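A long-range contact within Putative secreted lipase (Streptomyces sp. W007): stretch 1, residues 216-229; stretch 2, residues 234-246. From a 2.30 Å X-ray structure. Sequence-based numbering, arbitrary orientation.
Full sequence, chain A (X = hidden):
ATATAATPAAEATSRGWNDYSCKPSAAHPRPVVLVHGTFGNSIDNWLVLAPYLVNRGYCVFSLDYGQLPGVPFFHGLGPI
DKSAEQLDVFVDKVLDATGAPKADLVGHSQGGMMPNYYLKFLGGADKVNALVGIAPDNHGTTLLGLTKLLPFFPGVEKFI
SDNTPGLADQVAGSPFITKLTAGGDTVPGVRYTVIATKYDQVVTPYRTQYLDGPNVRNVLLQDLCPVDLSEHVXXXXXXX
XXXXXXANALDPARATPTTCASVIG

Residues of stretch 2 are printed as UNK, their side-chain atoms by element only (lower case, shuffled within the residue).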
ATOM      1  N   VAL A 216       2.126   9.826 -12.776  1.00 49.26           N
ATOM      2  CA  VAL A 216       2.814   9.471 -11.543  1.00 47.54           C
ATOM      3  C   VAL A 216       3.253  10.717 -10.796  1.00 47.07           C
ATOM      4  O   VAL A 216       3.761  11.652 -11.403  1.00 43.33           O
ATOM      5  CB  VAL A 216       4.060   8.630 -11.817  1.00 45.15           C
ATOM      6  CG1 VAL A 216       4.783   8.316 -10.513  1.00 46.98           C
ATOM      7  CG2 VAL A 216       3.677   7.360 -12.560  1.00 47.16           C
ATOM      8  N   ARG A 217       3.058  10.713  -9.475  1.00 47.89           N
ATOM      9  CA  ARG A 217       3.626  11.720  -8.610  1.00 45.79           C
ATOM     10  C   ARG A 217       4.504  11.034  -7.566  1.00 43.42           C
ATOM     11  O   ARG A 217       4.000  10.291  -6.745  1.00 43.68           O
ATOM     12  CB  ARG A 217       2.523  12.526  -7.939  1.00 47.92           C
ATOM     13  CG  ARG A 217       3.066  13.682  -7.111  1.00 53.79           C
ATOM     14  CD  ARG A 217       2.028  14.784  -6.941  1.00 61.06           C
ATOM     15  NE  ARG A 217       2.387  15.716  -5.861  1.00 67.12           N
ATOM     16  CZ  ARG A 217       2.270  15.468  -4.551  1.00 67.85           C
ATOM     17  NH1 ARG A 217       1.799  14.302  -4.119  1.00 68.85           N
ATOM     18  NH2 ARG A 217       2.629  16.398  -3.657  1.00 68.86           N
ATOM     19  N   ASN A 218       5.807  11.294  -7.599  1.00 39.95           N
ATOM     20  CA  ASN A 218       6.732  10.736  -6.625  1.00 41.12           C
ATOM     21  C   ASN A 218       7.069  11.820  -5.631  1.00 40.68           C
ATOM     22  O   ASN A 218       7.440  12.906  -6.026  1.00 41.18           O
ATOM     23  CB  ASN A 218       8.010  10.222  -7.295  1.00 39.43           C
ATOM     24  CG  ASN A 218       7.769   8.966  -8.114  1.00 40.11           C
ATOM     25  OD1 ASN A 218       7.261   7.967  -7.616  1.00 37.78           O
ATOM     26  ND2 ASN A 218       8.135   9.012  -9.383  1.00 42.41           N
ATOM     27  N   VAL A 219       6.975  11.492  -4.345  1.00 38.95           N
ATOM     28  CA  VAL A 219       7.130  12.439  -3.260  1.00 38.29           C
ATOM     29  C   VAL A 219       8.134  11.916  -2.241  1.00 37.65           C
ATOM     30  O   VAL A 219       8.055  10.757  -1.792  1.00 35.10           O
ATOM     31  CB  VAL A 219       5.776  12.651  -2.562  1.00 41.06           C
ATOM     32  CG1 VAL A 219       5.892  13.686  -1.444  1.00 41.44           C
ATOM     33  CG2 VAL A 219       4.723  13.065  -3.593  1.00 41.81           C
ATOM     34  N   LEU A 220       9.085  12.773  -1.898  1.00 38.31           N
ATOM     35  CA  LEU A 220      10.064  12.494  -0.881  1.00 40.32           C
ATOM     36  C   LEU A 220       9.551  13.113   0.411  1.00 40.31           C
ATOM     37  O   LEU A 220       9.341  14.336   0.481  1.00 39.37           O
ATOM     38  CB  LEU A 220      11.417  13.091  -1.255  1.00 42.28           C
ATOM     39  CG  LEU A 220      12.563  12.799  -0.279  1.00 44.84           C
ATOM     40  CD1 LEU A 220      12.807  11.300  -0.168  1.00 42.98           C
ATOM     41  CD2 LEU A 220      13.840  13.525  -0.701  1.00 44.75           C
ATOM     42  N   LEU A 221       9.359  12.268   1.425  1.00 37.33           N
ATOM     43  CA  LEU A 221       8.830  12.692   2.725  1.00 38.29           C
ATOM     44  C   LEU A 221       9.590  13.870   3.346  1.00 37.12           C
ATOM     45  O   LEU A 221       8.992  14.750   3.978  1.00 36.21           O
ATOM     46  CB  LEU A 221       8.860  11.509   3.717  1.00 37.35           C
ATOM     47  CG  LEU A 221       8.326  11.737   5.133  1.00 36.48           C
ATOM     48  CD1 LEU A 221       6.828  12.002   5.051  1.00 36.60           C
ATOM     49  CD2 LEU A 221       8.665  10.547   6.038  1.00 37.69           C
ATOM     50  N   GLN A 222      10.905  13.875   3.174  1.00 37.76           N
ATOM     51  CA  GLN A 222      11.730  14.915   3.748  1.00 39.41           C
ATOM     52  C   GLN A 222      11.569  16.264   2.995  1.00 42.18           C
ATOM     53  O   GLN A 222      11.861  17.298   3.580  1.00 41.74           O
ATOM     54  CB  GLN A 222      13.184  14.486   3.868  1.00 40.39           C
ATOM     55  CG  GLN A 222      13.433  13.399   4.932  1.00 42.16           C
ATOM     56  CD  GLN A 222      12.807  12.045   4.597  1.00 42.50           C
ATOM     57  OE1 GLN A 222      12.232  11.375   5.451  1.00 46.09           O
ATOM     58  NE2 GLN A 222      12.903  11.653   3.350  1.00 40.94           N
ATOM     59  N   ASP A 223      11.080  16.258   1.744  1.00 41.91           N
ATOM     60  CA  ASP A 223      10.677  17.511   1.060  1.00 44.41           C
ATOM     61  C   ASP A 223       9.487  18.160   1.744  1.00 45.78           C
ATOM     62  O   ASP A 223       9.374  19.380   1.747  1.00 48.81           O
ATOM     63  CB  ASP A 223      10.324  17.294  -0.432  1.00 42.89           C
ATOM     64  CG  ASP A 223      11.545  17.048  -1.303  1.00 41.80           C
ATOM     65  OD1 ASP A 223      12.658  17.382  -0.882  1.00 42.30           O
ATOM     66  OD2 ASP A 223      11.399  16.501  -2.414  1.00 45.23           O
ATOM     67  N   LEU A 224       8.611  17.332   2.310  1.00 45.79           N
ATOM     68  CA  LEU A 224       7.431  17.791   3.040  1.00 43.99           C
ATOM     69  C   LEU A 224       7.805  18.252   4.454  1.00 42.91           C
ATOM     70  O   LEU A 224       7.328  19.279   4.917  1.00 41.53           O
ATOM     71  CB  LEU A 224       6.392  16.667   3.117  1.00 44.62           C
ATOM     72  CG  LEU A 224       5.989  15.999   1.804  1.00 41.10           C
ATOM     73  CD1 LEU A 224       5.035  14.860   2.086  1.00 38.95           C
ATOM     74  CD2 LEU A 224       5.372  17.042   0.872  1.00 40.45           C
ATOM     75  N   CYS A 225       8.623  17.463   5.142  1.00 41.85           N
ATOM     76  CA  CYS A 225       9.142  17.832   6.438  1.00 41.73           C
ATOM     77  C   CYS A 225      10.590  17.346   6.552  1.00 45.05           C
ATOM     78  O   CYS A 225      10.823  16.153   6.733  1.00 45.61           O
ATOM     79  CB  CYS A 225       8.281  17.262   7.565  1.00 41.92           C
ATOM     80  SG  CYS A 225       8.823  17.738   9.228  1.00 44.86           S
ATOM     81  N   PRO A 226      11.569  18.276   6.448  1.00 46.35           N
ATOM     82  CA  PRO A 226      13.004  17.967   6.567  1.00 44.34           C
ATOM     83  C   PRO A 226      13.437  17.205   7.826  1.00 43.51           C
ATOM     84  O   PRO A 226      14.436  16.476   7.776  1.00 41.35           O
ATOM     85  CB  PRO A 226      13.671  19.360   6.573  1.00 43.68           C
ATOM     86  CG  PRO A 226      12.713  20.243   5.850  1.00 44.37           C
ATOM     87  CD  PRO A 226      11.339  19.699   6.091  1.00 44.14           C
ATOM     88  N   VAL A 227      12.724  17.407   8.939  1.00 43.74           N
ATOM     89  CA  VAL A 227      13.042  16.740  10.210  1.00 43.52           C
ATOM     90  C   VAL A 227      12.171  15.495  10.499  1.00 46.68           C
ATOM     91  O   VAL A 227      12.265  14.921  11.581  1.00 52.99           O
ATOM     92  CB  VAL A 227      13.011  17.735  11.407  1.00 44.44           C
ATOM     93  CG1 VAL A 227      14.190  18.718  11.333  1.00 42.62           C
ATOM     94  CG2 VAL A 227      11.680  18.482  11.492  1.00 42.23           C
ATOM     95  N   ASP A 228      11.345  15.069   9.540  1.00 45.04           N
ATOM     96  CA  ASP A 228      10.660  13.770   9.628  1.00 43.23           C
ATOM     97  C   ASP A 228      11.643  12.688   9.165  1.00 43.42           C
ATOM     98  O   ASP A 228      11.888  12.515   7.963  1.00 40.36           O
ATOM     99  CB  ASP A 228       9.375  13.761   8.785  1.00 42.37           C
ATOM    100  CG  ASP A 228       8.570  12.474   8.941  1.00 44.24           C
ATOM    101  OD1 ASP A 228       9.073  11.515   9.558  1.00 46.08           O
ATOM    102  OD2 ASP A 228       7.430  12.414   8.430  1.00 40.57           O
ATOM    103  N   LEU A 229      12.200  11.966  10.133  1.00 40.80           N
ATOM    104  CA  LEU A 229      13.159  10.923   9.860  1.00 42.27           C
ATOM    105  C   LEU A 229      12.553   9.504   9.899  1.00 43.03           C
ATOM    106  O   LEU A 229      13.288   8.549  10.119  1.00 43.34           O
ATOM    107  CB  LEU A 229      14.318  11.031  10.859  1.00 46.01           C
ATOM    108  CG  LEU A 229      14.856  12.437  11.166  1.00 47.61           C
ATOM    109  CD1 LEU A 229      15.996  12.349  12.168  1.00 49.16           C
ATOM    110  CD2 LEU A 229      15.310  13.168   9.905  1.00 45.62           C
ATOM    111  N   UNK A 234       7.635   2.965  10.169  1.00 31.54           N
ATOM    112  CA  UNK A 234       6.977   4.136  10.711  1.00 33.67           C
ATOM    113  C   UNK A 234       6.169   4.896   9.674  1.00 32.43           C
ATOM    114  O   UNK A 234       5.029   5.283   9.951  1.00 32.33           O
ATOM    115  c   UNK A 234       7.998   5.069  11.353  1.00 35.93           C
ATOM    116  N   UNK A 235       6.748   5.084   8.487  1.00 32.80           N
ATOM    117  CA  UNK A 235       6.112   5.885   7.434  1.00 32.20           C
ATOM    118  C   UNK A 235       4.724   5.346   7.039  1.00 31.81           C
ATOM    119  O   UNK A 235       3.823   6.128   6.772  1.00 32.15           O
ATOM    120  c   UNK A 235       7.226   4.779   5.423  1.00 34.40           C
ATOM    121  c   UNK A 235       6.500   7.169   5.253  1.00 33.61           C
ATOM    122  c   UNK A 235       7.399   7.394   4.048  1.00 34.55           C
ATOM    123  c   UNK A 235       7.034   6.071   6.197  1.00 32.46           C
ATOM    124  N   UNK A 236       4.543   4.030   7.031  1.00 31.49           N
ATOM    125  CA  UNK A 236       3.238   3.452   6.691  1.00 32.96           C
ATOM    126  C   UNK A 236       2.310   3.077   7.827  1.00 32.37           C
ATOM    127  O   UNK A 236       1.205   2.595   7.581  1.00 33.39           O
ATOM    128  N   UNK A 237       2.744   3.296   9.060  1.00 33.13           N
ATOM    129  CA  UNK A 237       1.973   2.904  10.250  1.00 33.67           C
ATOM    130  C   UNK A 237       1.529   4.108  11.091  1.00 32.78           C
ATOM    131  O   UNK A 237       0.354   4.229  11.395  1.00 33.89           O
ATOM    132  c   UNK A 237       2.886   0.565  10.437  1.00 33.13           C
ATOM    133  c   UNK A 237       2.779   1.891  11.122  1.00 32.90           C
ATOM    134  o   UNK A 237       4.101   2.374  11.347  1.00 31.65           O
ATOM    135  N   UNK A 238       2.458   5.001  11.437  1.00 34.58           N
ATOM    136  CA  UNK A 238       2.204   6.085  12.410  1.00 34.73           C
ATOM    137  C   UNK A 238       2.433   7.524  11.925  1.00 36.61           C
ATOM    138  O   UNK A 238       2.135   8.479  12.640  1.00 36.95           O
ATOM    139  c   UNK A 238       5.454   6.099  14.512  1.00 38.98           C
ATOM    140  c   UNK A 238       2.736   4.567  14.343  1.00 37.75           C
ATOM    141  c   UNK A 238       4.567   5.926  13.302  1.00 37.57           C
ATOM    142  c   UNK A 238       3.081   5.888  13.658  1.00 36.28           C
ATOM    143  N   UNK A 239       2.969   7.691  10.725  1.00 36.47           N
ATOM    144  CA  UNK A 239       3.399   8.995  10.272  1.00 35.52           C
ATOM    145  C   UNK A 239       2.214   9.801   9.679  1.00 33.42           C
ATOM    146  O   UNK A 239       1.778   9.536   8.573  1.00 31.79           O
ATOM    147  o   UNK A 239       4.559  11.099   8.884  1.00 39.41           O
ATOM    148  c   UNK A 239       4.538   8.796   9.266  1.00 38.05           C
ATOM    149  o   UNK A 239       6.494  10.045   8.798  1.00 38.70           O
ATOM    150  c   UNK A 239       5.255  10.069   8.956  1.00 38.71           C
ATOM    151  N   UNK A 240       1.699  10.767  10.440  1.00 34.41           N
ATOM    152  CA  UNK A 240       0.592  11.626   9.990  1.00 38.34           C
ATOM    153  C   UNK A 240       0.979  12.588   8.856  1.00 38.49           C
ATOM    154  O   UNK A 240       0.109  13.033   8.116  1.00 36.67           O
ATOM    155  c   UNK A 240      -0.202  10.952  13.047  1.00 47.57           C
ATOM    156  n   UNK A 240      -1.075  10.445  14.108  1.00 52.90           N
ATOM    157  c   UNK A 240      -0.763   9.435  14.933  1.00 48.15           C
ATOM    158  n   UNK A 240       0.414   8.778  14.843  1.00 42.53           N
ATOM    159  c   UNK A 240      -0.936  11.774  12.042  1.00 43.96           C
ATOM    160  c   UNK A 240       0.031  12.479  11.126  1.00 40.62           C
ATOM    161  n   UNK A 240      -1.656   9.067  15.846  1.00 45.84           N
ATOM    162  N   UNK A 241       2.258  12.946   8.755  1.00 37.71           N
ATOM    163  CA  UNK A 241       2.738  13.732   7.624  1.00 38.60           C
ATOM    164  C   UNK A 241       2.515  12.924   6.348  1.00 38.01           C
ATOM    165  O   UNK A 241       1.849  13.396   5.418  1.00 36.67           O
ATOM    166  c   UNK A 241       4.775  14.720   6.517  1.00 41.24           C
ATOM    167  c   UNK A 241       5.696  15.388   9.502  1.00 41.48           C
ATOM    168  c   UNK A 241       4.213  14.155   7.810  1.00 39.76           C
ATOM    169  c   UNK A 241       4.309  15.206   8.919  1.00 41.65           C
ATOM    170  N   UNK A 242       3.020  11.686   6.334  1.00 34.94           N
ATOM    171  CA  UNK A 242       2.744  10.771   5.234  1.00 34.66           C
ATOM    172  C   UNK A 242       1.244  10.609   5.000  1.00 36.17           C
ATOM    173  O   UNK A 242       0.788  10.691   3.859  1.00 38.22           O
ATOM    174  c   UNK A 242       3.397   9.425   5.454  1.00 35.03           C
ATOM    175  N   UNK A 243       0.467  10.431   6.064  1.00 35.06           N
ATOM    176  CA  UNK A 243      -0.977  10.216   5.886  1.00 36.42           C
ATOM    177  C   UNK A 243      -1.734  11.453   5.359  1.00 36.20           C
ATOM    178  O   UNK A 243      -2.693  11.308   4.603  1.00 33.96           O
ATOM    179  c   UNK A 243      -0.648   6.711   9.428  1.00 36.02           C
ATOM    180  c   UNK A 243      -1.172   7.932   8.976  1.00 36.38           C
ATOM    181  c   UNK A 243       0.010   5.862   8.547  1.00 35.39           C
ATOM    182  c   UNK A 243       0.163   6.234   7.220  1.00 37.87           C
ATOM    183  c   UNK A 243      -0.358   7.453   6.768  1.00 36.86           C
ATOM    184  c   UNK A 243      -1.028   8.327   7.643  1.00 36.08           C
ATOM    185  c   UNK A 243      -1.618   9.652   7.174  1.00 36.70           C
ATOM    186  N   UNK A 244      -1.294  12.652   5.733  1.00 37.45           N
ATOM    187  CA  UNK A 244      -1.831  13.883   5.149  1.00 39.51           C
ATOM    188  C   UNK A 244      -1.627  13.904   3.646  1.00 40.00           C
ATOM    189  O   UNK A 244      -2.548  14.279   2.888  1.00 38.57           O
ATOM    190  n   UNK A 244      -3.173  18.159   5.358  1.00 49.66           N
ATOM    191  n   UNK A 244      -1.512  17.198   4.389  1.00 47.62           N
ATOM    192  c   UNK A 244      -2.310  18.252   4.359  1.00 49.63           C
ATOM    193  c   UNK A 244      -1.178  15.109   5.766  1.00 42.25           C
ATOM    194  c   UNK A 244      -1.879  16.388   5.447  1.00 48.41           C
ATOM    195  c   UNK A 244      -2.927  17.001   6.053  1.00 49.02           C
ATOM    196  N   UNK A 245      -0.423  13.495   3.223  1.00 37.63           N
ATOM    197  CA  UNK A 245      -0.113  13.379   1.799  1.00 37.54           C
ATOM    198  C   UNK A 245      -0.971  12.309   1.124  1.00 37.16           C
ATOM    199  O   UNK A 245      -1.402  12.493   0.001  1.00 35.75           O
ATOM    200  c   UNK A 245       1.382  13.137   1.577  1.00 39.25           C
ATOM    201  o   UNK A 245       1.403  15.740   0.532  1.00 43.22           O
ATOM    202  c   UNK A 245       1.740  14.856  -0.279  1.00 42.16           C
ATOM    203  o   UNK A 245       1.989  15.127  -1.459  1.00 44.18           O
ATOM    204  c   UNK A 245       1.859  13.390   0.159  1.00 41.92           C
ATOM    205  N   UNK A 246      -1.276  11.224   1.832  1.00 37.25           N
ATOM    206  CA  UNK A 246      -2.247  10.246   1.334  1.00 36.40           C
ATOM    207  C   UNK A 246      -3.633  10.882   1.133  1.00 35.90           C
ATOM    208  O   UNK A 246      -4.298  10.625   0.127  1.00 36.85           O
ATOM    209  c   UNK A 246      -2.356   9.007   2.255  1.00 36.16           C
ATOM    210  c   UNK A 246      -3.452   8.058   1.777  1.00 35.52           C
ATOM    211  c   UNK A 246      -1.031   8.271   2.314  1.00 37.49           C
TER

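Position 234 carries a single side-chain carbon, which stays clear of stretch 1; it is alanine. Position 235 has four carbons forked at the first, one arm two carbons long, and the end of that arm packs against Leu221; this is isoleucine. CD1 of Ile235 lies 3.9 Å from CD2 of Leu221, a fitting apolar partner in a buried place. Position 236 has no side-chain atoms and is glycine. At 237 a carbon bearing one oxygen and one carbon identifies threonine, and at 238 four carbons forked at the first, one arm two carbons long, give another isoleucine; both are out of reach of stretch 1.

Position 239 shows two carbons, the second carrying two oxygens, one of them close to the Asp228 carboxylate: aspartate. It suits the N-cap, since OD1 of Asp239 accepts from N of position 242 at 3.0 Å, occupying an amide that the first helical turn leaves without a backbone partner. Its other oxygen, OD2 of Asp239, stands 2.6 Å from OD2 of Asp228. Two carboxylates so close would repel, so one of the acids probably holds a proton and donates it.

Position 240 has three carbons, a nitrogen, then a carbon with two more nitrogens. This is arginine; its CA-to-CB bond points away from stretch 1, and NH1 of Arg240 donates to O of Ile238 at 2.8 Å. Position 241 has four carbons forked at the first, one arm two carbons long, lying against Leu221, Leu224 and Cys225; it is isoleucine. CG2 of Ile241 lies 3.7 Å from CD1 of Leu221, and CD1 of Ile241 lies 3.7 Å from CB of Cys225, so the branched chain reaches both neighbours at once. Position 242 has one carbon, near Leu221, and is alanine; CB of Ala242 is 4.3 Å from CD1 of Leu221, a small group beside a bulky one.

Position 243 has one carbon and a six-carbon ring, phenylalanine; 244 has one carbon, then a five-membered ring of three carbons and two nitrogens, histidine. Neither touches stretch 1. Position 245 has three carbons, the third carrying two oxygens, one of which meets the Arg217 guanidinium: glutamate, long enough to reach the strand. OE2 of Glu245 accepts from NH2 of Arg217 at 2.6 Å and from NH1 of Arg217 at 2.8 Å, a salt bridge at the guanidinium edge. Position 246, a carbon bearing two carbons, is valine, out of reach.

The contact thus combines apolar packing around Leu221 and Ile241 with a salt bridge tying strand to helix and paired acids beside the helix start.

Stretch 2, residues 234-246: AIGTIDRIAFHEV
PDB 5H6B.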